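Local coordinates for protein inositol 2-dehydrogenase/D-chiro-inositol 3-dehydrogenase (Lactobacillus casei, PDB 4MIY) that oxidises myo-inositol and D-chiro-inositol to their keto forms, using NAD as the hydride acceptor, at residues T190-T195 and A214-K219; T171-H176 and V226-T231; V5-T10 and F71-G76. All coordinates share one frame; numbering follows the deposited sequence.

Contacts 1 and 2 share the large mixed sheet of the C-terminal alpha/beta domain, whereas contact 3 belongs to the NAD-binding Rossmann domain. The first two are joined directly: Ala-214 of contact 1 pairs through its backbone with Val-226 of contact 2, and its CB packs 3.7 Å from CD2 of Leu-174. Their centres lie about 14 Å apart. Contact 3 is about 24 Å from contact 2 and 32 Å from contact 1, centre to centre, and it lies against the adenine and reaches the nicotinamide ribose of NAD. Contact 2 stands nearer the other end of the cofactor: His-176 touches NAD, although the Thr-173 side chain stays about 10 Å from it.

Contact 1: T190-T195 and A214-K219; sequences TSIQIT and ATLTTK
Thr-217 OG1 sits between two hydroxyls of the facing strand, 2.6 Å from Ser-191 OG and 2.7 Å from Thr-190 OG1, so a single oxygen links two hydrogen bonds in a short chain. A water extends each end: one joins Thr-190 OG1 to the carbonyl of Thr-218, the other joins Ser-191 OG to that of Thr-215. The OG1 of Thr-190 reaches the chain because it stands between its own backbone N and carbonyl carbon (chi1 56°), while CG2 turns to the backbone of Lys-219. An alanine in place of Thr-190 would probably leave Thr-217 OG1 without one of its two hydroxyl partners and the water on Thr-218 O less firmly held.

The backbones form an antiparallel ladder in the mixed sheet of the C-terminal alpha/beta domain. Thr-215 N gives a nearly straight bond to Gln-193 O (2.8 Å, 174°), in the carbonyl plane, and Thr-215 O takes the return bond from Gln-193 N. Toward Thr-190 the donors rise above the carbonyl planes: Thr-190 N on Thr-217 O, Thr-217 N on Ser-191 O. A third water bridges Gln-193 O and the hydroxyls of Thr-195 and Thr-215.

On the reverse face Ile-192 and Leu-216 lie side by side, CD1 to CG 3.8 Å, and Ile-192 also packs on helix 304-323. Strand 212-218 continues the sheet into 223-229, while 189-195 pairs on its other edge with 327-328.

Contact 2: T171-H176 and V226-T231; sequences TDTLIH and VLVHVT
Helix 171-176 and strand 226-229 run roughly antiparallel, their directions 153° apart, with their axes 9.6 Å apart, and Leu-174 meets Val-226 and Val-228 in the layer between them. This is helix-on-sheet packing in the C-terminal alpha/beta domain of the Gfo/Idh/MocA family, and across the two segments it is made by apolar carbon atoms. The helix has a wider pi-type turn at 171-174, which includes both residues that touch the strand.

Alternate residues of 226-231 supply the other half: Val-226 and Val-228 on the strand, and Val-230 just beyond its end, turn toward the helix, while Leu-227 and His-229 turn to the opposite side, where they pack on Ile-243 and Gly-244 of the second subunit. Leu-174 carries CG anti to its backbone N (chi1 -174°), which brings CD1 down to the sheet. There CD1 lies 3.7 Å from Val-226 CG1 and also meets Val-228 CG2, with the Val-228 side chain lying at about a right angle to its own.

Thr-173 divides its work: OG1 is hydrogen-bonded to Tyr-164 OH, and CG2, anti to the backbone N, faces the strand. That methyl is shared evenly between two valines, 4.0 Å from Val-228 CG1 and 4.0 Å from Val-230 CG1.

Contact 3: V5-T10 and F71-G76; sequences VGVIGT and FVVSFG. With NAD (nicotinamide-adenine-dinucleotide), chain E.
Val-5 CG1 comes obliquely against the Phe-71 ring, 3.6 Å from CD1, between two parallel strands of the Rossmann fold. The phenylalanine ring lies beside the first strand because CG is anti to its carbonyl carbon (chi1 -82°), and it stacks with Phe-94 as well. Further along the same face, Val-7 CG1 and Val-73 CG2 approach at a slant, a loose 4.2 Å apart. Beneath these side chains the backbones are stitched by Phe-71 N to Gly-6 O, Ile-8 N to Phe-71 O and Val-73 N to Ile-8 O; the middle bond, at 177°, is almost perfectly straight.

Ile-8 and Val-72 point to the other face. Ile-8 has CG2 anti to the backbone N, and this methyl touches the adenine of NAD, 3.9 Å from C2A. Ser-74 puts CB against the same base, 3.5 Å from C5A. Phe-75 lays one face of its ring over the adenine C8A, which stands above the ring centre, while phosphate oxygen O1A lies at the ring edge, in plane, 3.5 Å from CE1. Val-73 turns CG1 to the ribose on the nicotinamide side.

Gly-9 lies where the first strand ends, at the head of a glycine-rich sequence consistent with the dinucleotide-binding GxGxxG motif. A side chain on it would run into the backbone of Val-73 and Ser-74, so the lack of one lets the two loops that follow the strands come close together beside the cofactor.

Strand 3-8 has 28-34 on its other edge and strand 69-72 leads on to 92-95; helix 12-24 packs on Val-5, Val-7 and Val-73, helix 79-86 on Ile-8 and Val-72.

Contact 1: T190-T195 and A214-K219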
loop_
_atom_site.group_PDB
_atom_site.type_symbol
_atom_site.label_atom_id
_atom_site.label_comp_id
_atom_site.label_asym_id
_atom_site.label_seq_id
_atom_site.Cartn_x
_atom_site.Cartn_y
_atom_site.Cartn_z
ATOM N N THR A 190 -17.040 -5.974 -29.932
ATOM C CA THR A 190 -18.241 -5.683 -30.679
ATOM C C THR A 190 -18.428 -4.213 -30.986
ATOM O O THR A 190 -19.214 -3.877 -31.816
ATOM C CB THR A 190 -19.450 -6.214 -29.989
ATOM O OG1 THR A 190 -19.530 -5.712 -28.665
ATOM C CG2 THR A 190 -19.413 -7.730 -29.934
ATOM N N SER A 191 -17.701 -3.346 -30.302
ATOM C CA SER A 191 -17.792 -1.898 -30.512
ATOM C C SER A 191 -16.692 -1.111 -29.801
ATOM O O SER A 191 -16.108 -1.597 -28.885
ATOM C CB SER A 191 -19.144 -1.323 -30.103
ATOM O OG SER A 191 -19.279 -1.149 -28.716
ATOM N N ILE A 192 -16.433 0.089 -30.302
ATOM C CA ILE A 192 -15.551 1.051 -29.690
ATOM C C ILE A 192 -16.102 2.469 -29.813
ATOM O O ILE A 192 -16.659 2.811 -30.809
ATOM C CB ILE A 192 -14.104 0.961 -30.214
ATOM C CG1 ILE A 192 -13.135 1.755 -29.348
ATOM C CG2 ILE A 192 -14.023 1.368 -31.648
ATOM C CD1 ILE A 192 -11.732 1.363 -29.579
ATOM N N GLN A 193 -15.970 3.254 -28.746
ATOM C CA GLN A 193 -16.393 4.649 -28.707
ATOM C C GLN A 193 -15.338 5.486 -28.020
ATOM O O GLN A 193 -14.905 5.155 -26.953
ATOM C CB GLN A 193 -17.733 4.803 -28.002
ATOM C CG GLN A 193 -18.245 6.223 -27.979
ATOM C CD GLN A 193 -19.562 6.414 -27.274
ATOM O OE1 GLN A 193 -19.916 5.701 -26.376
ATOM N NE2 GLN A 193 -20.302 7.393 -27.709
ATOM N N ILE A 194 -14.894 6.533 -28.694
ATOM C CA ILE A 194 -13.964 7.499 -28.173
ATOM C C ILE A 194 -14.699 8.782 -27.829
ATOM O O ILE A 194 -15.353 9.327 -28.650
ATOM C CB ILE A 194 -12.947 7.859 -29.210
ATOM C CG1 ILE A 194 -12.278 6.594 -29.722
ATOM C CG2 ILE A 194 -11.942 8.764 -28.635
ATOM C CD1 ILE A 194 -11.386 5.925 -28.732
ATOM N N THR A 195 -14.595 9.225 -26.594
ATOM C CA THR A 195 -15.156 10.484 -26.184
ATOM C C THR A 195 -14.077 11.416 -25.626
ATOM O O THR A 195 -13.059 10.979 -25.152
ATOM C CB THR A 195 -16.233 10.316 -25.128
ATOM O OG1 THR A 195 -15.743 9.518 -24.089
ATOM C CG2 THR A 195 -17.419 9.688 -25.672
ATOM N N ALA A 214 -11.838 5.828 -23.995
ATOM C CA ALA A 214 -12.188 4.771 -24.918
ATOM C C ALA A 214 -13.038 3.736 -24.231
ATOM O O ALA A 214 -12.649 3.220 -23.223
ATOM C CB ALA A 214 -10.945 4.131 -25.475
ATOM N N THR A 215 -14.208 3.482 -24.773
ATOM C CA THR A 215 -15.078 2.455 -24.276
ATOM C C THR A 215 -15.236 1.351 -25.311
ATOM O O THR A 215 -15.601 1.598 -26.426
ATOM C CB THR A 215 -16.459 2.985 -23.897
ATOM O OG1 THR A 215 -16.332 3.998 -22.908
ATOM C CG2 THR A 215 -17.292 1.918 -23.359
ATOM N N LEU A 216 -14.932 0.140 -24.920
ATOM C CA LEU A 216 -15.080 -0.994 -25.795
ATOM C C LEU A 216 -16.061 -1.965 -25.196
ATOM O O LEU A 216 -16.142 -2.084 -24.011
ATOM C CB LEU A 216 -13.753 -1.715 -26.000
ATOM C CG LEU A 216 -12.612 -1.022 -26.708
ATOM C CD1 LEU A 216 -11.946 -0.033 -25.829
ATOM C CD2 LEU A 216 -11.621 -2.035 -27.109
ATOM N N THR A 217 -16.779 -2.681 -26.038
ATOM C CA THR A 217 -17.659 -3.731 -25.584
ATOM C C THR A 217 -17.206 -5.036 -26.206
ATOM O O THR A 217 -16.628 -5.040 -27.234
ATOM C CB THR A 217 -19.128 -3.459 -25.957
ATOM O OG1 THR A 217 -19.273 -3.405 -27.371
ATOM C CG2 THR A 217 -19.638 -2.126 -25.341
ATOM N N THR A 218 -17.486 -6.125 -25.526
ATOM C CA THR A 218 -17.160 -7.431 -26.019
ATOM C C THR A 218 -18.411 -8.258 -26.206
ATOM O O THR A 218 -19.460 -7.897 -25.783
ATOM C CB THR A 218 -16.185 -8.197 -25.097
ATOM O OG1 THR A 218 -16.851 -8.657 -23.929
ATOM C CG2 THR A 218 -15.052 -7.335 -24.731
ATOM N N LYS A 219 -18.227 -9.386 -26.869
ATOM C CA LYS A 219 -19.308 -10.266 -27.213
ATOM C C LYS A 219 -19.997 -10.829 -25.987
ATOM O O LYS A 219 -21.184 -10.960 -25.973
ATOM C CB LYS A 219 -18.815 -11.365 -28.147
ATOM C CG LYS A 219 -19.879 -12.287 -28.632
ATOM C CD LYS A 219 -19.347 -13.341 -29.624
ATOM C CE LYS A 219 -20.354 -14.501 -29.838
ATOM N NZ LYS A 219 -20.077 -15.347 -31.075
HETATM O O HOH W 1 -21.743 -6.770 -27.298
HETATM O O HOH W 2 -18.283 0.935 -27.255
HETATM O O HOH W 3 -15.861 6.658 -24.466
#

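Contact 2: T171-H176 and V226-T231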
loop_
_atom_site.group_PDB
_atom_site.type_symbol
_atom_site.label_atom_id
_atom_site.label_comp_id
_atom_site.label_asym_id
_atom_site.label_seq_id
_atom_site.Cartn_x
_atom_site.Cartn_y
_atom_site.Cartn_z
ATOM N N THR A 171 -3.170 4.933 -32.565
ATOM C CA THR A 171 -2.273 4.036 -33.218
ATOM C C THR A 171 -0.962 3.770 -32.459
ATOM O O THR A 171 -0.359 2.761 -32.666
ATOM C CB THR A 171 -1.958 4.503 -34.667
ATOM O OG1 THR A 171 -1.364 5.785 -34.629
ATOM C CG2 THR A 171 -3.171 4.565 -35.460
ATOM N N ASP A 172 -0.549 4.688 -31.608
ATOM C CA ASP A 172 0.689 4.541 -30.882
ATOM C C ASP A 172 0.486 4.204 -29.391
ATOM O O ASP A 172 1.293 3.580 -28.788
ATOM C CB ASP A 172 1.563 5.784 -31.022
ATOM C CG ASP A 172 2.231 5.883 -32.386
ATOM O OD1 ASP A 172 2.114 4.942 -33.175
ATOM O OD2 ASP A 172 2.871 6.881 -32.654
ATOM N N THR A 173 -0.634 4.639 -28.867
ATOM C CA THR A 173 -0.895 4.591 -27.453
ATOM C C THR A 173 -1.985 3.572 -27.091
ATOM O O THR A 173 -1.688 2.552 -26.559
ATOM C CB THR A 173 -1.163 6.005 -26.943
ATOM O OG1 THR A 173 -0.038 6.828 -27.239
ATOM C CG2 THR A 173 -1.386 6.017 -25.447
ATOM N N LEU A 174 -3.224 3.826 -27.457
ATOM C CA LEU A 174 -4.293 2.897 -27.145
ATOM C C LEU A 174 -4.140 1.512 -27.786
ATOM O O LEU A 174 -4.718 0.575 -27.362
ATOM C CB LEU A 174 -5.663 3.509 -27.504
ATOM C CG LEU A 174 -6.923 2.750 -27.114
ATOM C CD1 LEU A 174 -7.115 2.632 -25.600
ATOM C CD2 LEU A 174 -8.137 3.417 -27.732
ATOM N N ILE A 175 -3.348 1.453 -28.817
ATOM C CA ILE A 175 -3.151 0.221 -29.547
ATOM C C ILE A 175 -2.726 -0.919 -28.633
ATOM O O ILE A 175 -3.063 -2.031 -28.861
ATOM C CB ILE A 175 -2.157 0.418 -30.724
ATOM C CG1 ILE A 175 -2.231 -0.745 -31.727
ATOM C CG2 ILE A 175 -0.772 0.657 -30.233
ATOM C CD1 ILE A 175 -3.452 -0.782 -32.440
ATOM N N HIS A 176 -2.001 -0.584 -27.586
ATOM C CA HIS A 176 -1.546 -1.543 -26.616
ATOM C C HIS A 176 -2.695 -2.149 -25.821
ATOM O O HIS A 176 -2.756 -3.319 -25.640
ATOM C CB HIS A 176 -0.482 -0.924 -25.711
ATOM C CG HIS A 176 0.785 -0.636 -26.428
ATOM N ND1 HIS A 176 1.629 -1.629 -26.845
ATOM C CD2 HIS A 176 1.332 0.520 -26.849
ATOM C CE1 HIS A 176 2.656 -1.097 -27.469
ATOM N NE2 HIS A 176 2.511 0.209 -27.465
ATOM N N VAL A 226 -11.131 2.734 -20.912
ATOM C CA VAL A 226 -9.742 3.135 -20.906
ATOM C C VAL A 226 -9.603 4.656 -20.894
ATOM O O VAL A 226 -10.206 5.317 -21.667
ATOM C CB VAL A 226 -8.967 2.601 -22.123
ATOM C CG1 VAL A 226 -7.500 2.836 -21.958
ATOM C CG2 VAL A 226 -9.182 1.169 -22.308
ATOM N N LEU A 227 -8.817 5.155 -19.957
ATOM C CA LEU A 227 -8.370 6.532 -19.934
ATOM C C LEU A 227 -7.037 6.650 -20.620
ATOM O O LEU A 227 -6.090 6.030 -20.224
ATOM C CB LEU A 227 -8.223 7.023 -18.499
ATOM C CG LEU A 227 -7.562 8.390 -18.296
ATOM C CD1 LEU A 227 -8.388 9.505 -18.935
ATOM C CD2 LEU A 227 -7.382 8.623 -16.844
ATOM N N VAL A 228 -6.995 7.450 -21.678
ATOM C CA VAL A 228 -5.763 7.770 -22.364
ATOM C C VAL A 228 -5.422 9.222 -22.037
ATOM O O VAL A 228 -6.186 10.072 -22.269
ATOM C CB VAL A 228 -5.890 7.562 -23.885
ATOM C CG1 VAL A 228 -4.676 8.064 -24.609
ATOM C CG2 VAL A 228 -6.124 6.134 -24.206
ATOM N N HIS A 229 -4.271 9.433 -21.440
ATOM C CA HIS A 229 -3.872 10.739 -20.971
ATOM C C HIS A 229 -2.395 10.906 -21.186
ATOM O O HIS A 229 -1.621 10.451 -20.426
ATOM C CB HIS A 229 -4.211 10.920 -19.483
ATOM C CG HIS A 229 -4.084 12.324 -18.993
ATOM N ND1 HIS A 229 -4.144 12.655 -17.670
ATOM C CD2 HIS A 229 -3.890 13.479 -19.659
ATOM C CE1 HIS A 229 -3.994 13.953 -17.539
ATOM N NE2 HIS A 229 -3.851 14.481 -18.730
ATOM N N VAL A 230 -2.033 11.609 -22.248
ATOM C CA VAL A 230 -0.659 11.631 -22.721
ATOM C C VAL A 230 0.133 12.909 -22.424
ATOM O O VAL A 230 1.286 12.993 -22.725
ATOM C CB VAL A 230 -0.559 11.264 -24.230
ATOM C CG1 VAL A 230 -1.164 9.922 -24.496
ATOM C CG2 VAL A 230 -1.189 12.313 -25.090
ATOM N N THR A 231 -0.519 13.866 -21.795
ATOM C CA THR A 231 0.131 15.064 -21.303
ATOM C C THR A 231 -0.018 15.212 -19.786
ATOM O O THR A 231 -0.081 16.281 -19.267
ATOM C CB THR A 231 -0.392 16.362 -21.992
ATOM O OG1 THR A 231 -1.762 16.557 -21.694
ATOM C CG2 THR A 231 -0.241 16.303 -23.475
#

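Contact 3: V5-T10 and F71-G76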
loop_
_atom_site.group_PDB
_atom_site.type_symbol
_atom_site.label_atom_id
_atom_site.label_comp_id
_atom_site.label_asym_id
_atom_site.label_seq_id
_atom_site.Cartn_x
_atom_site.Cartn_y
_atom_site.Cartn_z
ATOM N N VAL A 5 19.820 -13.302 -37.823
ATOM C CA VAL A 5 18.771 -12.319 -37.933
ATOM C C VAL A 5 19.152 -11.179 -38.884
ATOM O O VAL A 5 20.245 -10.705 -38.858
ATOM C CB VAL A 5 18.441 -11.747 -36.531
ATOM C CG1 VAL A 5 17.450 -10.646 -36.596
ATOM C CG2 VAL A 5 17.914 -12.840 -35.650
ATOM N N GLY A 6 18.190 -10.789 -39.702
ATOM C CA GLY A 6 18.239 -9.533 -40.390
ATOM C C GLY A 6 17.255 -8.501 -39.830
ATOM O O GLY A 6 16.171 -8.820 -39.489
ATOM N N VAL A 7 17.684 -7.255 -39.790
ATOM C CA VAL A 7 16.867 -6.152 -39.307
ATOM C C VAL A 7 16.631 -5.101 -40.386
ATOM O O VAL A 7 17.537 -4.581 -40.927
ATOM C CB VAL A 7 17.498 -5.454 -38.130
ATOM C CG1 VAL A 7 16.554 -4.421 -37.553
ATOM C CG2 VAL A 7 17.945 -6.426 -37.067
ATOM N N ILE A 8 15.377 -4.830 -40.636
ATOM C CA ILE A 8 14.930 -3.891 -41.620
ATOM C C ILE A 8 14.352 -2.683 -40.906
ATOM O O ILE A 8 13.251 -2.718 -40.395
ATOM C CB ILE A 8 13.870 -4.516 -42.483
ATOM C CG1 ILE A 8 14.403 -5.786 -43.119
ATOM C CG2 ILE A 8 13.372 -3.531 -43.545
ATOM C CD1 ILE A 8 13.350 -6.598 -43.647
ATOM N N GLY A 9 15.137 -1.629 -40.899
ATOM C CA GLY A 9 14.807 -0.415 -40.209
ATOM C C GLY A 9 15.678 -0.333 -39.008
ATOM O O GLY A 9 15.443 -1.019 -38.039
ATOM N N THR A 10 16.666 0.520 -39.049
ATOM C CA THR A 10 17.565 0.668 -37.948
ATOM C C THR A 10 17.470 2.051 -37.296
ATOM O O THR A 10 18.421 2.751 -37.174
ATOM C CB THR A 10 19.006 0.358 -38.363
ATOM O OG1 THR A 10 19.416 1.267 -39.370
ATOM C CG2 THR A 10 19.084 -1.002 -38.957
ATOM N N PHE A 71 13.551 -8.980 -38.546
ATOM C CA PHE A 71 12.838 -8.030 -37.715
ATOM C C PHE A 71 12.464 -6.822 -38.554
ATOM O O PHE A 71 13.300 -6.238 -39.149
ATOM C CB PHE A 71 13.703 -7.590 -36.539
ATOM C CG PHE A 71 13.693 -8.543 -35.387
ATOM C CD1 PHE A 71 14.115 -9.816 -35.538
ATOM C CD2 PHE A 71 13.266 -8.147 -34.166
ATOM C CE1 PHE A 71 14.115 -10.660 -34.487
ATOM C CE2 PHE A 71 13.238 -9.007 -33.154
ATOM C CZ PHE A 71 13.677 -10.248 -33.306
ATOM N N VAL A 72 11.191 -6.505 -38.612
ATOM C CA VAL A 72 10.736 -5.356 -39.383
ATOM C C VAL A 72 10.426 -4.221 -38.445
ATOM O O VAL A 72 9.476 -4.276 -37.714
ATOM C CB VAL A 72 9.517 -5.652 -40.166
ATOM C CG1 VAL A 72 9.187 -4.501 -41.063
ATOM C CG2 VAL A 72 9.636 -6.946 -40.930
ATOM N N VAL A 73 11.263 -3.218 -38.481
ATOM C CA VAL A 73 11.214 -2.122 -37.540
ATOM C C VAL A 73 11.287 -0.751 -38.211
ATOM O O VAL A 73 11.846 0.155 -37.694
ATOM C CB VAL A 73 12.326 -2.249 -36.477
ATOM C CG1 VAL A 73 11.898 -1.594 -35.175
ATOM C CG2 VAL A 73 12.682 -3.704 -36.210
ATOM N N SER A 74 10.697 -0.669 -39.383
ATOM C CA SER A 74 10.678 0.534 -40.200
ATOM C C SER A 74 9.469 1.376 -39.809
ATOM O O SER A 74 8.820 1.071 -38.845
ATOM C CB SER A 74 10.632 0.120 -41.656
ATOM O OG SER A 74 9.581 -0.734 -41.936
ATOM N N PHE A 75 9.171 2.437 -40.540
ATOM C CA PHE A 75 7.967 3.193 -40.283
ATOM C C PHE A 75 6.784 2.274 -40.360
ATOM O O PHE A 75 6.785 1.344 -41.113
ATOM C CB PHE A 75 7.733 4.324 -41.308
ATOM C CG PHE A 75 8.832 5.363 -41.408
ATOM C CD1 PHE A 75 9.610 5.714 -40.349
ATOM C CD2 PHE A 75 9.044 6.016 -42.623
ATOM C CE1 PHE A 75 10.557 6.645 -40.471
ATOM C CE2 PHE A 75 9.992 6.944 -42.741
ATOM C CZ PHE A 75 10.757 7.272 -41.675
ATOM N N GLY A 76 5.756 2.533 -39.578
ATOM C CA GLY A 76 4.597 1.693 -39.615
ATOM C C GLY A 76 3.984 1.454 -40.991
ATOM O O GLY A 76 3.614 0.357 -41.323
HETATM P PA NAD E . 12.277 5.628 -36.257
HETATM O O1A NAD E . 11.736 6.628 -37.156
HETATM O O2A NAD E . 13.280 5.920 -35.344
HETATM O O5B NAD E . 13.023 4.485 -37.061
HETATM C C5B NAD E . 12.528 3.870 -38.179
HETATM C C4B NAD E . 13.686 3.546 -39.132
HETATM O O4B NAD E . 13.105 2.956 -40.264
HETATM C C3B NAD E . 14.380 4.759 -39.736
HETATM O O3B NAD E . 15.736 4.610 -39.635
HETATM C C2B NAD E . 13.913 4.823 -41.164
HETATM O O2B NAD E . 14.871 5.382 -42.030
HETATM C C1B NAD E . 13.728 3.388 -41.482
HETATM N N9A NAD E . 12.814 3.108 -42.567
HETATM C C8A NAD E . 11.701 3.700 -42.869
HETATM N N7A NAD E . 11.074 3.115 -43.881
HETATM C C5A NAD E . 11.823 2.092 -44.245
HETATM C C6A NAD E . 11.802 1.056 -45.258
HETATM N N6A NAD E . 10.825 0.912 -46.120
HETATM N N1A NAD E . 12.782 0.183 -45.238
HETATM C C2A NAD E . 13.770 0.242 -44.425
HETATM N N3A NAD E . 13.879 1.176 -43.505
HETATM C C4A NAD E . 12.945 2.097 -43.376
HETATM O O3 NAD E . 10.985 4.962 -35.637
HETATM P PN NAD E . 10.928 3.864 -34.425
HETATM O O1N NAD E . 10.571 4.559 -33.195
HETATM O O2N NAD E . 12.182 3.219 -34.295
HETATM O O5D NAD E . 9.711 3.000 -34.736
HETATM C C5D NAD E . 9.841 1.952 -35.663
HETATM C C4D NAD E . 8.707 0.986 -35.548
HETATM O O4D NAD E . 8.753 0.447 -34.240
HETATM C C3D NAD E . 7.391 1.664 -35.732
HETATM O O3D NAD E . 6.536 0.767 -36.369
HETATM C C2D NAD E . 6.986 1.890 -34.278
HETATM O O2D NAD E . 5.612 1.941 -34.243
HETATM C C1D NAD E . 7.512 0.647 -33.617
HETATM N N1N NAD E . 7.668 0.811 -32.172
HETATM C C2N NAD E . 7.045 -0.020 -31.341
HETATM C C3N NAD E . 7.111 0.102 -29.968
HETATM C C7N NAD E . 6.399 -0.876 -29.062
HETATM O O7N NAD E . 6.103 -1.969 -29.426
HETATM N N7N NAD E . 6.178 -0.469 -27.879
HETATM C C4N NAD E . 7.912 1.104 -29.450
HETATM C C5N NAD E . 8.549 1.933 -30.346
HETATM C C6N NAD E . 8.397 1.769 -31.697
#